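Local coordinates for protein nucleoporin nup120 (PDB 4GQ2) that serves as a structural component of the nuclear pore complex, whose nucleoporins can also dock transiently associated nuclear transport factors, at residues K49-K53 with E54-Y58; L462-S465 with E466-A470; E421-L424 with Q425-A429; L499-E502 with W503-F506; Y163-I166 with S167-N170. All coordinates share one frame; numbering follows the deposited sequence.

Contact 1: residues K49-K53 with E54-Y58; sequences KLFKK and ECVAY
The ring of F51 is met by two successive residues of the following turn, C55 and V56, each in its own way. C55 lays its CB over one face, 4.1 Å from the centroid of the F51 ring and 20° off the ring normal, a CH-pi contact displaced toward the rim on the CE1 side. Its sulfur follows obliquely, C55 SG lying 4.6 Å from the centroid of the F51 ring, which makes a cysteine sulfur-aromatic contact. V56 crosses the phenylalanine at about a right angle, and its CG2 reaches F51 CE2 at 3.6 Å without settling on either face or edge. What brings the ring here is its first torsion: CG stands anti to the backbone N (chi1 -174°), which swings the ring toward the later residues although the CB of F51 itself points away from them. All this happens in the last turn of helix 46-55, beside the beta-propeller strands, where F51 and C55 also rest on helix 434-443. The backbone bonds here are E54 N to L50 O at 3.0 Å and C55 N to F51 O at 2.7 Å; V56 has already left the helical path. On another side of the helix L50 and E54 meet at a slant, L50 CD2 touching E54 CG at 3.5 Å. The glutamate chain bends at chi2 (-83°), and its carboxylate is taken by partners beyond the turn: OE1 accepts from N81 and OE2 forms a salt bridge with K453, a lysine that the side chains of L50 and K53 also touch.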
# COMPACT_ATOMS: atom_id res chain seq x y z
N LYS A 49 24.40 -8.03 -15.37
CA LYS A 49 24.24 -8.57 -16.73
C LYS A 49 23.02 -9.48 -16.83
O LYS A 49 22.40 -9.58 -17.88
CB LYS A 49 25.49 -9.33 -17.18
CG LYS A 49 26.65 -8.45 -17.62
CD LYS A 49 27.87 -9.30 -17.91
CE LYS A 49 29.17 -8.55 -17.66
NZ LYS A 49 30.19 -9.47 -17.09
N LEU A 50 22.71 -10.16 -15.73
CA LEU A 50 21.53 -11.00 -15.62
C LEU A 50 20.27 -10.14 -15.75
O LEU A 50 19.36 -10.46 -16.51
CB LEU A 50 21.53 -11.72 -14.27
CG LEU A 50 20.97 -13.13 -14.08
CD1 LEU A 50 20.40 -13.27 -12.68
CD2 LEU A 50 19.93 -13.52 -15.12
N PHE A 51 20.23 -9.05 -14.99
CA PHE A 51 19.11 -8.12 -15.03
C PHE A 51 18.93 -7.57 -16.44
O PHE A 51 17.84 -7.64 -17.00
CB PHE A 51 19.31 -6.97 -14.02
CG PHE A 51 18.13 -6.06 -13.91
CD1 PHE A 51 16.98 -6.48 -13.24
CD2 PHE A 51 18.14 -4.80 -14.48
CE1 PHE A 51 15.87 -5.65 -13.15
CE2 PHE A 51 17.04 -3.96 -14.39
CZ PHE A 51 15.90 -4.39 -13.73
N LYS A 52 20.02 -7.05 -17.00
CA LYS A 52 20.03 -6.49 -18.36
C LYS A 52 19.58 -7.48 -19.41
O LYS A 52 18.80 -7.14 -20.31
CB LYS A 52 21.40 -5.92 -18.71
CG LYS A 52 21.75 -4.63 -17.99
CD LYS A 52 22.95 -3.96 -18.64
CE LYS A 52 23.56 -2.91 -17.72
NZ LYS A 52 24.56 -2.07 -18.44
N LYS A 53 20.05 -8.72 -19.29
CA LYS A 53 19.73 -9.73 -20.30
C LYS A 53 18.26 -10.10 -20.23
O LYS A 53 17.61 -10.26 -21.26
CB LYS A 53 20.61 -10.97 -20.12
CG LYS A 53 20.52 -11.96 -21.28
CD LYS A 53 21.40 -13.18 -21.05
CE LYS A 53 21.26 -14.16 -22.21
NZ LYS A 53 22.02 -15.41 -21.96
N GLU A 54 17.73 -10.20 -19.01
CA GLU A 54 16.39 -10.74 -18.79
C GLU A 54 15.26 -9.70 -18.68
O GLU A 54 14.11 -10.04 -18.94
CB GLU A 54 16.36 -11.62 -17.54
CG GLU A 54 17.48 -12.66 -17.47
CD GLU A 54 17.20 -13.93 -18.24
OE1 GLU A 54 16.03 -14.18 -18.60
OE2 GLU A 54 18.16 -14.70 -18.47
N CYS A 55 15.59 -8.47 -18.30
CA CYS A 55 14.56 -7.51 -17.85
C CYS A 55 14.62 -6.14 -18.50
O CYS A 55 13.73 -5.33 -18.30
CB CYS A 55 14.63 -7.33 -16.34
SG CYS A 55 14.71 -8.87 -15.42
N VAL A 56 15.68 -5.86 -19.25
CA VAL A 56 15.86 -4.55 -19.85
C VAL A 56 15.70 -4.71 -21.35
O VAL A 56 16.61 -5.18 -22.02
CB VAL A 56 17.24 -3.95 -19.51
CG1 VAL A 56 17.40 -2.58 -20.15
CG2 VAL A 56 17.44 -3.85 -18.00
N ALA A 57 14.53 -4.33 -21.85
CA ALA A 57 14.21 -4.43 -23.27
C ALA A 57 15.14 -3.54 -24.08
O ALA A 57 15.59 -2.50 -23.59
CB ALA A 57 12.74 -4.06 -23.51
N TYR A 58 15.44 -3.95 -25.31
CA TYR A 58 16.23 -3.12 -26.23
C TYR A 58 15.38 -2.54 -27.36
O TYR A 58 15.87 -1.74 -28.17
CB TYR A 58 17.46 -3.86 -26.77
CG TYR A 58 17.16 -5.19 -27.43
CD1 TYR A 58 16.80 -5.27 -28.77
CD2 TYR A 58 17.26 -6.37 -26.70
CE1 TYR A 58 16.53 -6.49 -29.37
CE2 TYR A 58 17.00 -7.60 -27.29
CZ TYR A 58 16.63 -7.65 -28.62
OH TYR A 58 16.37 -8.88 -29.19

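Contact 2: residues L462-S465 with E466-A470; sequences LTIS and ELKNA
T463 OG1 sits over one face of the E466 carboxylate, 3.2 Å from E466 CD and nearer OE2 than OE1, too far above the plane and at too poor an angle for a hydrogen bond. The N469 amide likewise turns a face to S465 O, which stands over N469 CG at 3.1 Å; ND2 is as near but badly angled, so no side-chain bond forms. This is the N-terminal turn of helix 464-478 in the helical part packed beside the propeller, and T463 is its N-cap. With OG1 lodged between the backbone N and the carbonyl carbon (chi1 56°), the hydroxyl turns back over the first turn and accepts a long, weak capping bond from E466 N at 3.4 Å. L462, just ahead of the cap, leans across E466, its CG 3.8 Å from E466 CB, while its CD2 makes a looser apolar contact with A470 CB. The regular bonds begin with L467 N to T463 O at 2.8 Å. L467 turns into the protein, against Q438 and L441 of helix 434-443. K468 bends at chi3 and chi4, which brings the chain slantwise across I464 and sets its NZ 4.0 Å from I464 CG1.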
# COMPACT_ATOMS: atom_id res chain seq x y z
N LEU A 462 7.22 -16.63 -6.14
CA LEU A 462 6.90 -16.02 -4.85
C LEU A 462 5.81 -14.97 -5.00
O LEU A 462 5.81 -14.19 -5.96
CB LEU A 462 8.15 -15.38 -4.22
CG LEU A 462 8.87 -16.05 -3.05
CD1 LEU A 462 9.09 -17.55 -3.25
CD2 LEU A 462 10.18 -15.32 -2.76
N THR A 463 4.87 -14.97 -4.06
CA THR A 463 3.88 -13.90 -3.95
C THR A 463 4.59 -12.64 -3.48
O THR A 463 5.69 -12.70 -2.93
CB THR A 463 2.74 -14.27 -2.97
OG1 THR A 463 3.28 -14.60 -1.69
CG2 THR A 463 1.93 -15.45 -3.50
N ILE A 464 3.94 -11.50 -3.68
CA ILE A 464 4.50 -10.20 -3.29
C ILE A 464 4.79 -10.10 -1.79
O ILE A 464 5.78 -9.49 -1.38
CB ILE A 464 3.57 -9.05 -3.75
CG1 ILE A 464 4.21 -7.69 -3.48
CG2 ILE A 464 2.20 -9.16 -3.08
CD1 ILE A 464 5.34 -7.36 -4.43
N SER A 465 3.93 -10.70 -0.97
CA SER A 465 4.13 -10.74 0.48
C SER A 465 5.31 -11.63 0.83
O SER A 465 6.11 -11.29 1.70
CB SER A 465 2.88 -11.21 1.21
OG SER A 465 1.89 -10.20 1.20
N GLU A 466 5.40 -12.77 0.15
CA GLU A 466 6.53 -13.67 0.32
C GLU A 466 7.83 -12.98 -0.07
O GLU A 466 8.85 -13.16 0.59
CB GLU A 466 6.34 -14.97 -0.47
CG GLU A 466 5.54 -16.04 0.28
CD GLU A 466 4.95 -17.12 -0.62
OE1 GLU A 466 5.61 -17.53 -1.60
OE2 GLU A 466 3.82 -17.57 -0.34
N LEU A 467 7.78 -12.16 -1.12
CA LEU A 467 8.95 -11.39 -1.57
C LEU A 467 9.38 -10.37 -0.52
O LEU A 467 10.57 -10.27 -0.19
CB LEU A 467 8.69 -10.70 -2.92
CG LEU A 467 9.87 -9.96 -3.56
CD1 LEU A 467 11.04 -10.90 -3.81
CD2 LEU A 467 9.43 -9.30 -4.86
N LYS A 468 8.40 -9.63 0.00
CA LYS A 468 8.62 -8.67 1.09
C LYS A 468 9.26 -9.33 2.30
O LYS A 468 10.24 -8.83 2.84
CB LYS A 468 7.31 -8.00 1.50
CG LYS A 468 6.98 -6.75 0.71
CD LYS A 468 6.13 -5.79 1.53
CE LYS A 468 4.68 -5.82 1.10
NZ LYS A 468 4.55 -5.33 -0.30
N ASN A 469 8.69 -10.46 2.72
CA ASN A 469 9.22 -11.25 3.83
C ASN A 469 10.62 -11.80 3.58
O ASN A 469 11.43 -11.89 4.50
CB ASN A 469 8.25 -12.38 4.18
CG ASN A 469 6.89 -11.87 4.61
OD1 ASN A 469 6.75 -10.74 5.09
ND2 ASN A 469 5.87 -12.70 4.43
N ALA A 470 10.90 -12.15 2.32
CA ALA A 470 12.17 -12.72 1.95
C ALA A 470 13.25 -11.63 1.98
O ALA A 470 14.37 -11.87 2.43
CB ALA A 470 12.08 -13.36 0.57

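Contact 3: residues E421-L424 with Q425-A429; sequences EIWL and QHIFA
L424 and F428, one helical turn apart, meet at a slant, and the leucine can be followed outward. Its CB sits 3.1 Å from Q425 N, a closeness set by the covalent chain. CG, anti to the backbone N (chi1 -170°), passes the same nitrogen at 4.0 Å. From there CD1 reaches the phenylalanine, 3.7 Å from F428 CE1. The F428 ring has a second neighbour in the same residue: L424 O lies at its edge, in the ring plane, 3.5 Å from F428 CD1. That carbonyl also accepts the backbone bond from F428 N.

On another side of helix 419-428, W423 and H426 run alongside each other and point the same way. Their planes stand 85° apart, with W423 CZ3 at 3.7 Å from H426 ND1, a meeting too oblique to be a stack or an edge-to-face pair. I427 CG1 lies farther off, near the plane of the indole at its edge. Helix 492-515 covers W423, bringing Y500 edge-to-face with it and W503 nearly parallel to it, whereas K468 of helix 464-478 touches both L424 and F428. E421 pairs outward, with a basic side chain of another protein chain.

Between the segments the side chains meet by apolar and aromatic contact, so the directional hold comes from the four i to i+4 backbone bonds, and the side chains add a fit of shapes without a polar link.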
# COMPACT_ATOMS: atom_id res chain seq x y z
N GLU A 421 10.65 -1.78 9.07
CA GLU A 421 9.33 -1.34 8.59
C GLU A 421 9.44 -0.17 7.62
O GLU A 421 8.85 -0.21 6.54
CB GLU A 421 8.43 -0.95 9.76
CG GLU A 421 8.09 -2.08 10.70
CD GLU A 421 7.91 -1.59 12.13
OE1 GLU A 421 8.89 -1.64 12.93
OE2 GLU A 421 6.79 -1.14 12.45
N ILE A 422 10.20 0.85 7.99
CA ILE A 422 10.32 2.08 7.19
C ILE A 422 11.03 1.84 5.86
O ILE A 422 10.55 2.27 4.80
CB ILE A 422 11.00 3.22 7.96
CG1 ILE A 422 10.18 3.59 9.21
CG2 ILE A 422 11.21 4.43 7.06
CD1 ILE A 422 10.95 4.38 10.25
N TRP A 423 12.17 1.14 5.90
CA TRP A 423 12.91 0.82 4.67
C TRP A 423 12.15 -0.09 3.74
O TRP A 423 12.19 0.08 2.53
CB TRP A 423 14.27 0.21 4.99
CG TRP A 423 15.37 1.23 5.13
CD1 TRP A 423 16.10 1.55 6.27
CD2 TRP A 423 15.93 2.08 4.06
NE1 TRP A 423 17.05 2.52 5.99
CE2 TRP A 423 16.99 2.88 4.69
CE3 TRP A 423 15.66 2.26 2.71
CZ2 TRP A 423 17.73 3.81 3.98
CZ3 TRP A 423 16.42 3.20 2.00
CH2 TRP A 423 17.43 3.95 2.62
N LEU A 424 11.43 -1.06 4.30
CA LEU A 424 10.63 -1.98 3.50
C LEU A 424 9.52 -1.22 2.78
O LEU A 424 9.33 -1.40 1.58
CB LEU A 424 10.04 -3.08 4.39
CG LEU A 424 9.36 -4.27 3.72
CD1 LEU A 424 10.40 -5.18 3.09
CD2 LEU A 424 8.52 -5.04 4.74
N GLN A 425 8.81 -0.36 3.51
CA GLN A 425 7.80 0.49 2.89
C GLN A 425 8.37 1.29 1.73
O GLN A 425 7.81 1.28 0.63
CB GLN A 425 7.14 1.42 3.91
CG GLN A 425 5.75 0.99 4.32
CD GLN A 425 4.72 2.11 4.22
OE1 GLN A 425 3.54 1.93 4.54
NE2 GLN A 425 5.16 3.29 3.77
N HIS A 426 9.49 1.96 1.97
CA HIS A 426 10.14 2.79 0.97
C HIS A 426 10.54 2.04 -0.28
O HIS A 426 10.34 2.53 -1.39
CB HIS A 426 11.35 3.50 1.57
CG HIS A 426 12.18 4.24 0.56
ND1 HIS A 426 13.29 3.71 0.00
CD2 HIS A 426 12.01 5.49 -0.03
CE1 HIS A 426 13.81 4.58 -0.88
NE2 HIS A 426 13.02 5.67 -0.90
N ILE A 427 11.11 0.86 -0.12
CA ILE A 427 11.56 0.06 -1.26
C ILE A 427 10.39 -0.49 -2.10
O ILE A 427 10.48 -0.54 -3.32
CB ILE A 427 12.48 -1.08 -0.80
CG1 ILE A 427 13.78 -0.50 -0.25
CG2 ILE A 427 12.76 -2.06 -1.93
CD1 ILE A 427 14.63 -1.49 0.52
N PHE A 428 9.31 -0.90 -1.44
CA PHE A 428 8.17 -1.49 -2.15
C PHE A 428 7.12 -0.50 -2.65
O PHE A 428 6.17 -0.89 -3.32
CB PHE A 428 7.55 -2.62 -1.32
CG PHE A 428 8.32 -3.90 -1.41
CD1 PHE A 428 9.37 -4.16 -0.52
CD2 PHE A 428 8.05 -4.83 -2.41
CE1 PHE A 428 10.10 -5.33 -0.61
CE2 PHE A 428 8.78 -6.00 -2.50
CZ PHE A 428 9.80 -6.25 -1.60
N ALA A 429 7.32 0.78 -2.35
CA ALA A 429 6.43 1.83 -2.83
C ALA A 429 7.21 2.83 -3.67
O ALA A 429 6.85 4.00 -3.77
CB ALA A 429 5.75 2.53 -1.65

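Contact 4: residues L499-E502 with W503-F506; sequences LYNE and WERF
Y500 OH is gripped twice: it donates to a water at 2.7 Å, which passes the link on to E504 OE2, and it is hydrogen-bonded to the backbone N of F408. The water lies at the edge of the tyrosine ring, in its plane.

A direct polar link joins E502 and R505, a salt bridge in which E502 OE2 takes a hydrogen bond from R505 NH1 at 2.8 Å. The donor approaches nearly in line with the carboxylate C-O bond, and the oxygen lies at the edge of the guanidinium, close to its plane. The two flat groups are nevertheless turned 58° apart, and the N-H angle of 138° shows a bent bond. E502 bends at chi2 (64°) to bring its acid round, while R505 runs extended from CG to NE and crosses it at about a right angle. One face of the guanidinium lies over N501 O, which already accepts the backbone bond from R505 N.

On the buried side L499 lies alongside W503, with L499 CG 3.9 Å from W503 CD1; the indole NE1 is satisfied by S420 OG of helix 419-428. W503 also packs on V471 and I475 of helix 464-478.

The pattern is that of an amphipathic alpha-helix in a helical bundle: helix 492-515 turns aromatic and leucine side chains inward, pairs E502 with R505 at i to i+3 and links Y500 to E504 through water at i to i+4.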
# COMPACT_ATOMS: atom_id res chain seq x y z
N LEU A 499 22.00 -2.29 10.75
CA LEU A 499 20.75 -2.68 10.10
C LEU A 499 20.33 -1.62 9.07
O LEU A 499 19.96 -1.96 7.94
CB LEU A 499 19.64 -2.92 11.13
CG LEU A 499 18.27 -3.45 10.68
CD1 LEU A 499 18.35 -4.83 10.05
CD2 LEU A 499 17.28 -3.46 11.83
N TYR A 500 20.41 -0.35 9.45
CA TYR A 500 20.05 0.77 8.57
C TYR A 500 20.89 0.74 7.30
O TYR A 500 20.36 0.85 6.19
CB TYR A 500 20.23 2.12 9.30
CG TYR A 500 19.80 3.32 8.49
CD1 TYR A 500 20.62 3.85 7.49
CD2 TYR A 500 18.56 3.93 8.70
CE1 TYR A 500 20.22 4.94 6.73
CE2 TYR A 500 18.16 5.02 7.96
CZ TYR A 500 18.99 5.53 6.98
OH TYR A 500 18.57 6.61 6.24
N ASN A 501 22.20 0.58 7.47
CA ASN A 501 23.15 0.60 6.35
C ASN A 501 22.97 -0.57 5.39
O ASN A 501 23.13 -0.42 4.18
CB ASN A 501 24.60 0.64 6.85
CG ASN A 501 24.94 1.94 7.57
OD1 ASN A 501 24.22 2.94 7.47
ND2 ASN A 501 26.06 1.93 8.28
N GLU A 502 22.63 -1.74 5.93
CA GLU A 502 22.34 -2.88 5.07
C GLU A 502 21.09 -2.61 4.22
O GLU A 502 21.09 -2.85 3.01
CB GLU A 502 22.20 -4.17 5.88
CG GLU A 502 22.16 -5.44 5.04
CD GLU A 502 23.44 -5.71 4.26
OE1 GLU A 502 23.54 -6.80 3.65
OE2 GLU A 502 24.35 -4.86 4.23
N TRP A 503 20.03 -2.10 4.85
CA TRP A 503 18.83 -1.71 4.10
C TRP A 503 19.17 -0.70 3.04
O TRP A 503 18.78 -0.85 1.89
CB TRP A 503 17.77 -1.15 5.04
CG TRP A 503 16.92 -2.18 5.73
CD1 TRP A 503 16.95 -2.55 7.07
CD2 TRP A 503 15.88 -3.02 5.14
NE1 TRP A 503 16.02 -3.52 7.34
CE2 TRP A 503 15.34 -3.84 6.22
CE3 TRP A 503 15.34 -3.15 3.86
CZ2 TRP A 503 14.33 -4.76 6.01
CZ3 TRP A 503 14.32 -4.08 3.66
CH2 TRP A 503 13.82 -4.86 4.71
N GLU A 504 19.94 0.32 3.41
CA GLU A 504 20.39 1.33 2.46
C GLU A 504 21.11 0.74 1.24
O GLU A 504 20.80 1.11 0.10
CB GLU A 504 21.27 2.38 3.12
CG GLU A 504 21.70 3.48 2.16
CD GLU A 504 22.14 4.73 2.87
OE1 GLU A 504 23.03 4.64 3.74
OE2 GLU A 504 21.59 5.81 2.55
N ARG A 505 22.05 -0.17 1.48
CA ARG A 505 22.79 -0.81 0.38
C ARG A 505 21.84 -1.53 -0.55
O ARG A 505 21.95 -1.42 -1.77
CB ARG A 505 23.83 -1.80 0.91
CG ARG A 505 25.10 -1.16 1.42
CD ARG A 505 26.06 -2.20 2.00
NE ARG A 505 26.92 -1.56 2.99
CZ ARG A 505 26.84 -1.74 4.31
NH1 ARG A 505 25.95 -2.59 4.83
NH2 ARG A 505 27.67 -1.08 5.11
N PHE A 506 20.90 -2.27 0.04
CA PHE A 506 19.94 -3.02 -0.74
C PHE A 506 19.09 -2.08 -1.61
O PHE A 506 18.89 -2.34 -2.80
CB PHE A 506 19.05 -3.87 0.17
CG PHE A 506 18.17 -4.80 -0.59
CD1 PHE A 506 18.68 -5.98 -1.12
CD2 PHE A 506 16.83 -4.48 -0.82
CE1 PHE A 506 17.86 -6.84 -1.84
CE2 PHE A 506 16.01 -5.33 -1.55
CZ PHE A 506 16.53 -6.51 -2.06
O HOH W 1 20.01 7.13 3.98

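Contact 5: residues Y163-I166 with S167-N170; sequences YRPI and SFLN
P165 O accepts from F168 N at 3.2 Å and I166 O from L169 N at 3.0 Å, two successive i to i+3 bonds that curl the chain into a short helical turn without regular alpha-helical bonding. The turn lies in the connection between strand 160-163 and strand 173-178, which belong to two different four-stranded sheets of the beta-propeller, so it forms part of the passage from one blade to the next. In both bonds the donor sits well above the carbonyl plane, 57° out of it at P165 O. The main side-chain contact is a proline-aromatic CH-pi packing. The P165 ring lies over one face of F168, CB and CD toward different margins of it and CG at the middle. F168 CG stands anti to the carbonyl carbon (chi1 -71°), which folds the phenyl ring back over the proline. Both residues also touch I196 of strand 193-199, and F168 reaches V186 and F188 of strand 183-188, so the pair is buried against the second sheet. S167 OG hydrogen-bonds E207. At the centre of the packing, P165 CG sits 3.6 Å from the centroid of the F168 ring, only 10° off its normal.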
# COMPACT_ATOMS: atom_id res chain seq x y z
N TYR A 163 8.49 -18.78 -41.62
CA TYR A 163 8.89 -18.57 -43.00
C TYR A 163 10.38 -18.26 -43.08
O TYR A 163 10.92 -17.56 -42.22
CB TYR A 163 8.11 -17.42 -43.60
CG TYR A 163 6.62 -17.66 -43.68
CD1 TYR A 163 6.06 -18.35 -44.76
CD2 TYR A 163 5.77 -17.18 -42.68
CE1 TYR A 163 4.69 -18.56 -44.84
CE2 TYR A 163 4.40 -17.39 -42.75
CZ TYR A 163 3.86 -18.08 -43.83
OH TYR A 163 2.50 -18.29 -43.90
N ARG A 164 11.03 -18.80 -44.11
CA ARG A 164 12.42 -18.48 -44.40
C ARG A 164 12.53 -17.86 -45.80
O ARG A 164 12.79 -18.56 -46.77
CB ARG A 164 13.30 -19.73 -44.31
CG ARG A 164 13.61 -20.17 -42.89
CD ARG A 164 14.47 -21.42 -42.90
NE ARG A 164 14.91 -21.78 -41.55
CZ ARG A 164 15.59 -22.89 -41.26
NH1 ARG A 164 15.93 -23.75 -42.21
NH2 ARG A 164 15.94 -23.13 -40.00
N PRO A 165 12.33 -16.53 -45.89
CA PRO A 165 12.32 -15.85 -47.18
C PRO A 165 13.69 -15.93 -47.85
O PRO A 165 14.71 -15.83 -47.17
CB PRO A 165 11.99 -14.39 -46.83
CG PRO A 165 11.49 -14.43 -45.42
CD PRO A 165 12.22 -15.56 -44.78
N ILE A 166 13.68 -16.14 -49.16
CA ILE A 166 14.91 -16.37 -49.92
C ILE A 166 15.83 -15.15 -49.90
O ILE A 166 17.04 -15.28 -49.71
CB ILE A 166 14.60 -16.87 -51.35
CG1 ILE A 166 14.09 -18.32 -51.28
CG2 ILE A 166 15.82 -16.78 -52.25
CD1 ILE A 166 13.24 -18.74 -52.46
N SER A 167 15.24 -13.96 -50.02
CA SER A 167 16.01 -12.71 -49.97
C SER A 167 16.80 -12.50 -48.66
O SER A 167 17.76 -11.73 -48.64
CB SER A 167 15.09 -11.51 -50.23
OG SER A 167 14.07 -11.41 -49.26
N PHE A 168 16.42 -13.21 -47.60
CA PHE A 168 17.10 -13.11 -46.31
C PHE A 168 18.42 -13.88 -46.29
O PHE A 168 19.23 -13.72 -45.37
CB PHE A 168 16.20 -13.62 -45.17
CG PHE A 168 15.03 -12.70 -44.85
CD1 PHE A 168 14.58 -11.74 -45.76
CD2 PHE A 168 14.36 -12.83 -43.64
CE1 PHE A 168 13.51 -10.92 -45.46
CE2 PHE A 168 13.28 -12.00 -43.34
CZ PHE A 168 12.85 -11.05 -44.25
N LEU A 169 18.64 -14.73 -47.29
CA LEU A 169 19.85 -15.56 -47.32
C LEU A 169 21.11 -14.73 -47.56
O LEU A 169 22.14 -14.97 -46.93
CB LEU A 169 19.73 -16.68 -48.35
CG LEU A 169 18.80 -17.85 -47.98
CD1 LEU A 169 18.52 -18.74 -49.18
CD2 LEU A 169 19.34 -18.67 -46.81
N ASN A 170 21.01 -13.73 -48.43
CA ASN A 170 22.16 -12.94 -48.86
C ASN A 170 22.14 -11.51 -48.33
O ASN A 170 23.17 -10.85 -48.27
CB ASN A 170 22.20 -12.88 -50.38
CG ASN A 170 22.51 -14.22 -51.01
OD1 ASN A 170 21.61 -15.04 -51.21
ND2 ASN A 170 23.78 -14.46 -51.32

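From the N terminus, contact 1 comes first, at the end of helix 46-55, and contact 5 follows in the passage between two propeller blades, the centres about 29 Å apart. Contacts 3, 2 and 4 come later, in that chain order, each within one helix or at its start; all five are local, in series, and none nests in or crosses another. In space contact 3 lies between the other two of its group: F428 also packs on I464 and L467 of contact 2, and I427 on W503 of contact 4. Helices 419-428, 464-478 and 492-515 are thereby joined, whereas contact 5 stands about 52 and 54 Å from contacts 3 and 4, centre to centre.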